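Ferritin like protein (Caulobacter vibrioides, PDB 3HL1) is of unknown function but belongs to the ferritin-like family of helical proteins and probably binds metal. Local coordinates at residues A[51-56]-A[231-236]; A[31-36]-A[42-47]; A[13-18]-A[66-71]. One frame throughout, in Å; residues are numbered along the deposited sequence. Where two conformers were deposited one is given.

Contact 1: residues A[51-56]-A[231-236]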
loop_
_atom_site.group_PDB
_atom_site.type_symbol
_atom_site.label_atom_id
_atom_site.label_comp_id
_atom_site.label_asym_id
_atom_site.label_seq_id
_atom_site.Cartn_x
_atom_site.Cartn_y
_atom_site.Cartn_z
ATOM N N VAL A 51 1.926 -8.103 2.385
ATOM C CA VAL A 51 2.898 -6.998 2.482
ATOM C C VAL A 51 3.793 -6.957 1.244
ATOM O O VAL A 51 4.047 -5.915 0.630
ATOM C CB VAL A 51 3.860 -7.155 3.682
ATOM C CG1 VAL A 51 5.105 -6.232 3.502
ATOM C CG2 VAL A 51 3.154 -6.849 4.969
ATOM N N TYR A 52 4.294 -8.124 0.872
ATOM C CA TYR A 52 5.133 -8.268 -0.296
ATOM C C TYR A 52 4.369 -7.876 -1.555
ATOM O O TYR A 52 4.929 -7.250 -2.429
ATOM C CB TYR A 52 5.658 -9.712 -0.440
ATOM C CG TYR A 52 6.632 -10.159 0.664
ATOM C CD1 TYR A 52 7.235 -9.240 1.543
ATOM C CD2 TYR A 52 6.965 -11.504 0.813
ATOM C CE1 TYR A 52 8.122 -9.651 2.545
ATOM C CE2 TYR A 52 7.877 -11.931 1.803
ATOM C CZ TYR A 52 8.449 -10.996 2.653
ATOM O OH TYR A 52 9.331 -11.424 3.622
ATOM N N GLN A 53 3.086 -8.228 -1.636
ATOM C CA GLN A 53 2.255 -7.790 -2.753
ATOM C C GLN A 53 2.035 -6.283 -2.771
ATOM O O GLN A 53 2.004 -5.662 -3.848
ATOM C CB GLN A 53 0.923 -8.519 -2.766
ATOM C CG GLN A 53 1.136 -9.994 -2.998
ATOM C CD GLN A 53 -0.143 -10.716 -3.351
ATOM O OE1 GLN A 53 -1.236 -10.346 -2.904
ATOM N NE2 GLN A 53 -0.013 -11.744 -4.160
ATOM N N GLU A 54 1.907 -5.670 -1.606
ATOM C CA GLU A 54 1.767 -4.195 -1.579
ATOM C C GLU A 54 2.993 -3.523 -2.149
ATOM O O GLU A 54 2.870 -2.543 -2.857
ATOM C CB GLU A 54 1.492 -3.671 -0.156
ATOM C CG GLU A 54 0.158 -4.067 0.395
ATOM C CD GLU A 54 -1.002 -3.487 -0.442
ATOM O OE1 GLU A 54 -1.235 -2.275 -0.419
ATOM O OE2 GLU A 54 -1.670 -4.246 -1.131
HETATM N N MSE A 55 4.176 -4.030 -1.809
HETATM C CA MSE A 55 5.448 -3.490 -2.308
HETATM C C MSE A 55 5.517 -3.592 -3.819
HETATM O O MSE A 55 5.878 -2.629 -4.501
HETATM C CB MSE A 55 6.618 -4.241 -1.667
HETATM C CG MSE A 55 6.765 -3.931 -0.185
HETATM SE SE MSE A 55 7.943 -5.220 0.691
HETATM C CE MSE A 55 7.703 -4.662 2.433
ATOM N N LEU A 56 5.142 -4.751 -4.341
ATOM C CA LEU A 56 4.982 -4.939 -5.772
ATOM C C LEU A 56 4.008 -3.916 -6.366
ATOM O O LEU A 56 4.319 -3.340 -7.410
ATOM C CB LEU A 56 4.535 -6.383 -6.107
ATOM C CG LEU A 56 4.142 -6.586 -7.570
ATOM C CD1 LEU A 56 5.415 -6.481 -8.408
ATOM C CD2 LEU A 56 3.357 -7.872 -7.861
ATOM N N TRP A 231 -5.314 -16.049 -3.554
ATOM C CA TRP A 231 -6.250 -15.617 -2.515
ATOM C C TRP A 231 -6.149 -14.100 -2.248
ATOM O O TRP A 231 -5.114 -13.620 -1.767
ATOM C CB TRP A 231 -5.977 -16.436 -1.256
ATOM C CG TRP A 231 -7.149 -16.596 -0.350
ATOM C CD1 TRP A 231 -8.475 -16.390 -0.652
ATOM C CD2 TRP A 231 -7.111 -17.052 1.007
ATOM N NE1 TRP A 231 -9.250 -16.663 0.446
ATOM C CE2 TRP A 231 -8.441 -17.074 1.478
ATOM C CE3 TRP A 231 -6.078 -17.430 1.878
ATOM C CZ2 TRP A 231 -8.768 -17.462 2.785
ATOM C CZ3 TRP A 231 -6.407 -17.819 3.177
ATOM C CH2 TRP A 231 -7.741 -17.830 3.614
ATOM N N PRO A 232 -7.221 -13.341 -2.584
ATOM C CA PRO A 232 -7.066 -11.876 -2.504
ATOM C C PRO A 232 -6.924 -11.363 -1.064
ATOM O O PRO A 232 -7.235 -12.080 -0.121
ATOM C CB PRO A 232 -8.327 -11.326 -3.205
ATOM C CG PRO A 232 -9.000 -12.516 -3.816
ATOM C CD PRO A 232 -8.569 -13.713 -3.046
ATOM N N HIS A 233 -6.400 -10.141 -0.914
ATOM C CA HIS A 233 -6.104 -9.581 0.417
ATOM C C HIS A 233 -7.386 -9.478 1.276
ATOM O O HIS A 233 -7.406 -9.811 2.484
ATOM C CB HIS A 233 -5.459 -8.198 0.284
ATOM C CG HIS A 233 -4.082 -8.215 -0.312
ATOM N ND1 HIS A 233 -3.303 -7.075 -0.419
ATOM C CD2 HIS A 233 -3.352 -9.225 -0.856
ATOM C CE1 HIS A 233 -2.147 -7.385 -0.979
ATOM N NE2 HIS A 233 -2.162 -8.676 -1.288
ATOM N N PHE A 234 -8.473 -9.026 0.652
ATOM C CA PHE A 234 -9.727 -8.884 1.389
ATOM C C PHE A 234 -10.114 -10.223 2.008
ATOM O O PHE A 234 -10.320 -10.328 3.224
ATOM C CB PHE A 234 -10.868 -8.379 0.512
ATOM C CG PHE A 234 -12.132 -8.199 1.281
ATOM C CD1 PHE A 234 -12.226 -7.203 2.259
ATOM C CD2 PHE A 234 -13.210 -9.040 1.099
ATOM C CE1 PHE A 234 -13.366 -7.041 3.010
ATOM C CE2 PHE A 234 -14.350 -8.865 1.847
ATOM C CZ PHE A 234 -14.428 -7.865 2.806
ATOM N N GLN A 235 -10.184 -11.253 1.175
ATOM C CA GLN A 235 -10.568 -12.576 1.658
ATOM C C GLN A 235 -9.618 -13.081 2.763
ATOM O O GLN A 235 -10.067 -13.531 3.812
ATOM C CB GLN A 235 -10.662 -13.526 0.470
ATOM C CG GLN A 235 -11.987 -13.377 -0.323
ATOM C CD GLN A 235 -11.908 -12.454 -1.571
ATOM O OE1 GLN A 235 -11.423 -11.314 -1.514
ATOM N NE2 GLN A 235 -12.429 -12.958 -2.701
ATOM N N ARG A 236 -8.317 -12.963 2.541
ATOM C CA ARG A 236 -7.302 -13.313 3.548
ATOM C C ARG A 236 -7.578 -12.687 4.911
ATOM O O ARG A 236 -7.520 -13.354 5.944
ATOM C CB ARG A 236 -5.922 -12.762 3.132
ATOM C CG ARG A 236 -5.212 -13.453 2.008
ATOM C CD ARG A 236 -3.934 -12.651 1.752
ATOM N NE ARG A 236 -3.316 -12.988 0.481
ATOM C CZ ARG A 236 -2.218 -13.716 0.340
ATOM N NH1 ARG A 236 -1.560 -14.192 1.393
ATOM N NH2 ARG A 236 -1.768 -13.958 -0.882
HETATM O O HOH W 1 -3.536 -11.861 -3.292
#
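His233, in the first turn of helix 233-242, reaches helix 42-67 ring edge first and meets two neighbouring side chains, Gln53 and Glu54. Its NE2 donates to Gln53 OE1 in a hydrogen bond whose 2.5 Å is unusually short, so the exact length is doubtful. The donor lies in the carbonyl plane on a lone pair, but the bond is bent, with an angle of 139° at the hydrogen. The amide and the ring are nearly coplanar, 29° apart, and Gln53 CB sits at the ring edge 3.4 Å from NE2. Beyond CG the Gln53 chain runs extended (chi2 -166°), which carries the amide out past CB to the imidazole. A water lies 2.8 Å from Gln53 OE1 and 2.8 Å from Trp231 O, the carbonyl that also accepts Arg236 NE. Glu54 starts out as Gln53 does but bends at chi2, which leaves OE2 at the ring edge, 3.2 Å from His233 CE1. Thr25 holds the OE1 of Glu54, an unidentified ligand bonds to its OE2, and Glu122 takes His233 ND1. With both ring nitrogens engaged, the imidazole is fixed in rotation beside a cluster of Glu22, Glu54 and Glu122, consistent with a ferritin-like metal site.

Contact 2: residues A[31-36]-A[42-47]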
loop_
_atom_site.group_PDB
_atom_site.type_symbol
_atom_site.label_atom_id
_atom_site.label_comp_id
_atom_site.label_asym_id
_atom_site.label_seq_id
_atom_site.Cartn_x
_atom_site.Cartn_y
_atom_site.Cartn_z
ATOM N N THR A 31 3.600 -3.452 10.743
ATOM C CA THR A 31 3.424 -3.236 12.189
ATOM C C THR A 31 2.579 -4.352 12.804
ATOM O O THR A 31 2.990 -4.923 13.810
ATOM C CB THR A 31 2.873 -1.831 12.487
ATOM O OG1 THR A 31 3.805 -0.886 11.945
ATOM C CG2 THR A 31 2.726 -1.626 14.029
ATOM N N VAL A 32 1.467 -4.705 12.157
ATOM C CA VAL A 32 0.650 -5.890 12.569
ATOM C C VAL A 32 1.444 -7.168 12.460
ATOM O O VAL A 32 1.461 -7.952 13.397
ATOM C CB VAL A 32 -0.658 -5.993 11.745
ATOM C CG1 VAL A 32 -1.437 -7.307 12.025
ATOM C CG2 VAL A 32 -1.468 -4.717 12.000
ATOM N N LEU A 33 2.090 -7.389 11.323
ATOM C CA LEU A 33 2.865 -8.610 11.102
ATOM C C LEU A 33 3.832 -8.905 12.227
ATOM O O LEU A 33 3.811 -9.951 12.833
ATOM C CB LEU A 33 3.671 -8.510 9.793
ATOM C CG LEU A 33 4.485 -9.691 9.337
ATOM C CD1 LEU A 33 3.545 -10.969 9.136
ATOM C CD2 LEU A 33 5.372 -9.342 8.100
ATOM N N TYR A 34 4.712 -7.968 12.494
ATOM C CA TYR A 34 5.793 -8.217 13.451
ATOM C C TYR A 34 5.333 -8.240 14.893
ATOM O O TYR A 34 6.059 -8.759 15.749
ATOM C CB TYR A 34 6.950 -7.229 13.236
ATOM C CG TYR A 34 7.783 -7.592 12.038
ATOM C CD1 TYR A 34 8.571 -8.731 12.042
ATOM C CD2 TYR A 34 7.705 -6.853 10.852
ATOM C CE1 TYR A 34 9.312 -9.101 10.933
ATOM C CE2 TYR A 34 8.435 -7.228 9.734
ATOM C CZ TYR A 34 9.248 -8.339 9.790
ATOM O OH TYR A 34 9.984 -8.705 8.706
ATOM N N SER A 35 4.101 -7.786 15.144
ATOM C CA SER A 35 3.481 -7.957 16.472
ATOM C C SER A 35 3.196 -9.404 16.837
ATOM O O SER A 35 3.117 -9.708 18.016
ATOM C CB SER A 35 2.185 -7.172 16.662
ATOM O OG SER A 35 1.087 -7.849 16.048
ATOM N N ILE A 36 3.063 -10.276 15.841
ATOM C CA ILE A 36 2.712 -11.640 16.040
ATOM C C ILE A 36 3.963 -12.373 16.478
ATOM O O ILE A 36 4.928 -12.445 15.742
ATOM C CB ILE A 36 2.144 -12.306 14.791
ATOM C CG1 ILE A 36 0.926 -11.490 14.316
ATOM C CG2 ILE A 36 1.735 -13.751 15.115
ATOM C CD1 ILE A 36 0.408 -11.838 12.873
ATOM N N VAL A 42 -0.752 -18.988 10.968
ATOM C CA VAL A 42 -1.419 -18.699 9.700
ATOM C C VAL A 42 -1.527 -17.175 9.461
ATOM O O VAL A 42 -1.287 -16.737 8.348
ATOM C CB VAL A 42 -2.802 -19.424 9.546
ATOM C CG1 VAL A 42 -3.600 -18.835 8.385
ATOM C CG2 VAL A 42 -2.606 -20.958 9.367
ATOM N N PRO A 43 -1.903 -16.376 10.483
ATOM C CA PRO A 43 -2.115 -14.954 10.188
ATOM C C PRO A 43 -0.814 -14.266 9.847
ATOM O O PRO A 43 -0.769 -13.367 9.006
ATOM C CB PRO A 43 -2.696 -14.400 11.497
ATOM C CG PRO A 43 -3.177 -15.616 12.245
ATOM C CD PRO A 43 -2.190 -16.654 11.897
ATOM N N TYR A 44 0.267 -14.724 10.443
ATOM C CA TYR A 44 1.583 -14.183 10.090
ATOM C C TYR A 44 1.937 -14.433 8.628
ATOM O O TYR A 44 2.315 -13.520 7.925
ATOM C CB TYR A 44 2.660 -14.763 10.978
ATOM C CG TYR A 44 3.988 -14.094 10.829
ATOM C CD1 TYR A 44 4.856 -14.426 9.786
ATOM C CD2 TYR A 44 4.424 -13.198 11.780
ATOM C CE1 TYR A 44 6.116 -13.825 9.674
ATOM C CE2 TYR A 44 5.672 -12.638 11.690
ATOM C CZ TYR A 44 6.496 -12.937 10.622
ATOM O OH TYR A 44 7.729 -12.360 10.573
ATOM N N ARG A 45 1.803 -15.671 8.170
ATOM C CA ARG A 45 2.144 -15.991 6.783
ATOM C C ARG A 45 1.159 -15.352 5.776
ATOM O O ARG A 45 1.552 -14.970 4.676
ATOM C CB ARG A 45 2.283 -17.508 6.616
ATOM C CG ARG A 45 3.634 -18.053 7.215
ATOM C CD ARG A 45 3.465 -19.179 8.247
ATOM N NE ARG A 45 3.819 -20.530 7.782
ATOM C CZ ARG A 45 5.019 -21.119 7.896
ATOM N NH1 ARG A 45 6.076 -20.494 8.425
ATOM N NH2 ARG A 45 5.178 -22.362 7.445
ATOM N N LEU A 46 -0.104 -15.208 6.151
ATOM C CA LEU A 46 -1.060 -14.505 5.291
ATOM C C LEU A 46 -0.693 -13.044 5.117
ATOM O O LEU A 46 -0.726 -12.528 4.013
ATOM C CB LEU A 46 -2.495 -14.598 5.813
ATOM C CG LEU A 46 -3.187 -15.984 5.778
ATOM C CD1 LEU A 46 -4.638 -15.846 6.354
ATOM C CD2 LEU A 46 -3.174 -16.559 4.337
ATOM N N ILE A 47 -0.359 -12.387 6.219
ATOM C CA ILE A 47 -0.005 -10.961 6.194
ATOM C C ILE A 47 1.323 -10.656 5.483
ATOM O O ILE A 47 1.446 -9.674 4.730
ATOM C CB ILE A 47 -0.034 -10.354 7.616
ATOM C CG1 ILE A 47 -1.470 -10.366 8.127
ATOM C CG2 ILE A 47 0.494 -8.879 7.616
ATOM C CD1 ILE A 47 -1.633 -10.001 9.655
#
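Pro43 and Ile36 meet next to the turn of an antiparallel alpha-alpha hairpin: helix 8-35 ends, a short link follows, and helix 42-67 sets off in nearly the reverse direction, 149° from the first. The two local axes pass 9.3 Å apart. Pro43 adds little, with its CB 4.3 Å from Ile36 CD1, which also rests against the backbone of the proline and of Tyr44.

Tyr44 buries more surface here than any other residue of the contact. Its CG stands anti to the backbone N (chi1 -170°), throwing the ring across the space between the helices and over Leu33. Leu33 CD1 rises against one face, 3.5 Å from the ring centroid and only 7° off the normal, a CH-pi contact of nearly vertical geometry. That same methyl is wedged close to the Tyr44 backbone, 3.1 Å from its O, so Leu33 fills the fork between the tyrosine's ring and its main chain. Ile36 CB lies at the ring edge, near its plane, 3.9 Å from Tyr44 CD2. At the far end the hydroxyl of Tyr44 reaches the ring of Tyr34, which leans in turn on helix 292-309.

One turn on, Ile47 faces helix 8-35 and completes the apolar seam. Its CG2 branch packs beside Leu33 CB, while CG1 leads CD1 in the other direction, toward Val32 and Ile36. Met118 of helix 112-121 touches both Val32 and Ile47, and Ile240 of helix 233-242 also packs on Ile47, so this part of the hairpin is built into the surrounding bundle. Val32 and Ile47 cross at about a right angle, with Val32 CG1 3.6 Å from Ile47 CD1.

Contact 3: residues A[13-18]-A[66-71]; sequences QHFQGA and NAYGYS
Phe15 pushes the far end of its ring against Tyr68, its CE2 3.8 Å from Tyr68 CB and its CZ 3.8 Å from Tyr68 CD1. The two rings are oblique, with planes at 54° and centroids 5.6 Å apart. Here helix 42-67 closes in a Schellman motif: Gly69 takes positive phi (99°), a conformation that calls for glycine, and the chain then turns so that Tyr68 and Tyr70 both face helix 8-35. The Tyr70 ring passes Phe15 nearer the backbone, with its CD2 4.2 Å from Phe15 CB, and carries on to Gln16, which it crosses at about a right angle. Beyond the contact, the hydroxyl of Tyr68 bonds to Met155 O, while Tyr12 meets the Tyr70 ring and bonds to Tyr68 O. The contact thus fastens the end of helix 42-67 to the early turns of helix 8-35 by aromatic packing and a single direct hydrogen bond. Gln16 is bent at chi2 (58°), which swings its amide back to the tyrosine; its NE2 is kept in place by Thr73 O and Asp20. Tyr70 OH donates to Gln16 OE1 at 2.7 Å, in the carbonyl plane on a lone pair.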
loop_
_atom_site.group_PDB
_atom_site.type_symbol
_atom_site.label_atom_id
_atom_site.label_comp_id
_atom_site.label_asym_id
_atom_site.label_seq_id
_atom_site.Cartn_x
_atom_site.Cartn_y
_atom_site.Cartn_z
ATOM N N GLN A 13 -1.406 13.579 -10.522
ATOM C CA GLN A 13 -1.859 13.645 -9.145
ATOM C C GLN A 13 -2.478 12.324 -8.684
ATOM O O GLN A 13 -2.241 11.874 -7.568
ATOM C CB GLN A 13 -2.882 14.758 -8.994
ATOM C CG GLN A 13 -2.260 16.084 -8.890
ATOM C CD GLN A 13 -3.265 17.186 -8.536
ATOM O OE1 GLN A 13 -3.931 17.743 -9.390
ATOM N NE2 GLN A 13 -3.323 17.505 -7.285
ATOM N N HIS A 14 -3.220 11.670 -9.576
ATOM C CA HIS A 14 -3.806 10.366 -9.240
ATOM C C HIS A 14 -2.762 9.240 -9.150
ATOM O O HIS A 14 -2.923 8.333 -8.356
ATOM C CB HIS A 14 -4.938 9.995 -10.162
ATOM C CG HIS A 14 -6.225 10.717 -9.873
ATOM N ND1 HIS A 14 -6.437 12.028 -10.230
ATOM C CD2 HIS A 14 -7.344 10.331 -9.211
ATOM C CE1 HIS A 14 -7.644 12.413 -9.832
ATOM N NE2 HIS A 14 -8.207 11.408 -9.187
ATOM N N PHE A 15 -1.743 9.243 -10.004
ATOM C CA PHE A 15 -0.632 8.331 -9.844
ATOM C C PHE A 15 0.017 8.469 -8.451
ATOM O O PHE A 15 0.302 7.448 -7.754
ATOM C CB PHE A 15 0.459 8.550 -10.907
ATOM C CG PHE A 15 0.088 8.113 -12.302
ATOM C CD1 PHE A 15 -0.593 6.891 -12.542
ATOM C CD2 PHE A 15 0.468 8.852 -13.368
ATOM C CE1 PHE A 15 -0.884 6.472 -13.835
ATOM C CE2 PHE A 15 0.184 8.447 -14.664
ATOM C CZ PHE A 15 -0.508 7.255 -14.900
ATOM N N GLN A 16 0.313 9.698 -8.082
ATOM C CA GLN A 16 0.905 10.002 -6.760
ATOM C C GLN A 16 -0.004 9.553 -5.640
ATOM O O GLN A 16 0.478 8.968 -4.665
ATOM C CB GLN A 16 1.187 11.484 -6.586
ATOM C CG GLN A 16 1.991 11.827 -5.312
ATOM C CD GLN A 16 3.297 11.124 -5.288
ATOM O OE1 GLN A 16 4.062 11.210 -6.250
ATOM N NE2 GLN A 16 3.555 10.392 -4.234
ATOM N N GLY A 17 -1.316 9.741 -5.814
ATOM C CA GLY A 17 -2.264 9.312 -4.830
ATOM C C GLY A 17 -2.317 7.811 -4.653
ATOM O O GLY A 17 -2.428 7.323 -3.510
ATOM N N ALA A 18 -2.245 7.095 -5.757
ATOM C CA ALA A 18 -2.279 5.637 -5.745
ATOM C C ALA A 18 -1.033 5.140 -5.066
ATOM O O ALA A 18 -1.108 4.254 -4.221
ATOM C CB ALA A 18 -2.447 5.056 -7.180
ATOM N N ASN A 66 5.640 6.309 -14.579
ATOM C CA ASN A 66 6.819 6.641 -15.353
ATOM C C ASN A 66 6.635 6.511 -16.867
ATOM O O ASN A 66 7.183 7.334 -17.645
ATOM C CB ASN A 66 8.086 5.888 -14.886
ATOM C CG ASN A 66 8.787 6.595 -13.782
ATOM O OD1 ASN A 66 9.288 7.719 -13.954
ATOM N ND2 ASN A 66 8.775 5.990 -12.603
ATOM N N ALA A 67 5.909 5.497 -17.294
ATOM C CA ALA A 67 5.566 5.341 -18.710
ATOM C C ALA A 67 4.808 6.570 -19.245
ATOM O O ALA A 67 5.018 6.946 -20.405
ATOM C CB ALA A 67 4.730 4.122 -18.939
ATOM N N TYR A 68 3.959 7.197 -18.404
ATOM C CA TYR A 68 3.250 8.425 -18.755
ATOM C C TYR A 68 4.064 9.720 -18.507
ATOM O O TYR A 68 3.558 10.815 -18.721
ATOM C CB TYR A 68 1.923 8.518 -18.005
ATOM C CG TYR A 68 0.849 7.644 -18.574
ATOM C CD1 TYR A 68 0.822 6.266 -18.331
ATOM C CD2 TYR A 68 -0.169 8.184 -19.369
ATOM C CE1 TYR A 68 -0.189 5.463 -18.834
ATOM C CE2 TYR A 68 -1.179 7.365 -19.901
ATOM C CZ TYR A 68 -1.179 6.014 -19.615
ATOM O OH TYR A 68 -2.161 5.197 -20.149
ATOM N N GLY A 69 5.287 9.578 -18.027
ATOM C CA GLY A 69 6.217 10.668 -17.826
ATOM C C GLY A 69 6.339 11.242 -16.417
ATOM O O GLY A 69 6.963 12.291 -16.222
ATOM N N TYR A 70 5.714 10.600 -15.435
ATOM C CA TYR A 70 5.750 11.056 -14.057
ATOM C C TYR A 70 6.510 10.093 -13.143
ATOM O O TYR A 70 6.116 8.971 -12.960
ATOM C CB TYR A 70 4.328 11.209 -13.516
ATOM C CG TYR A 70 4.210 11.696 -12.097
ATOM C CD1 TYR A 70 4.379 13.045 -11.786
ATOM C CD2 TYR A 70 3.930 10.820 -11.072
ATOM C CE1 TYR A 70 4.267 13.515 -10.484
ATOM C CE2 TYR A 70 3.792 11.264 -9.753
ATOM C CZ TYR A 70 3.988 12.600 -9.459
ATOM O OH TYR A 70 3.906 13.068 -8.157
ATOM N N SER A 71 7.557 10.565 -12.503
ATOM C CA SER A 71 8.257 9.785 -11.466
ATOM C C SER A 71 7.637 10.126 -10.109
ATOM O O SER A 71 7.706 11.257 -9.666
ATOM C CB SER A 71 9.756 10.114 -11.442
ATOM O OG SER A 71 10.409 9.767 -12.630
#

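Overall arrangement
Helix 42-67 takes part in all three contacts. Contact 2 lies at its start, contact 1 midway and contact 3 at its end, and contacts 2 and 3 both pair it with helix 8-35, so they join that antiparallel pair near its two ends. Their centres are 30 Å apart, on opposite sides of the chain's centre, and contact 2 is nested inside the loop that contact 3 closes. Contact 1 brings in the distant helix 233-242; its centre is 12 Å from that of contact 2, which it touches through Arg236 and Trp231 against Leu46, and 22 Å from that of contact 3. Apolar or aromatic packing thus flanks the polar middle of the bundle, where a metal site would be expected.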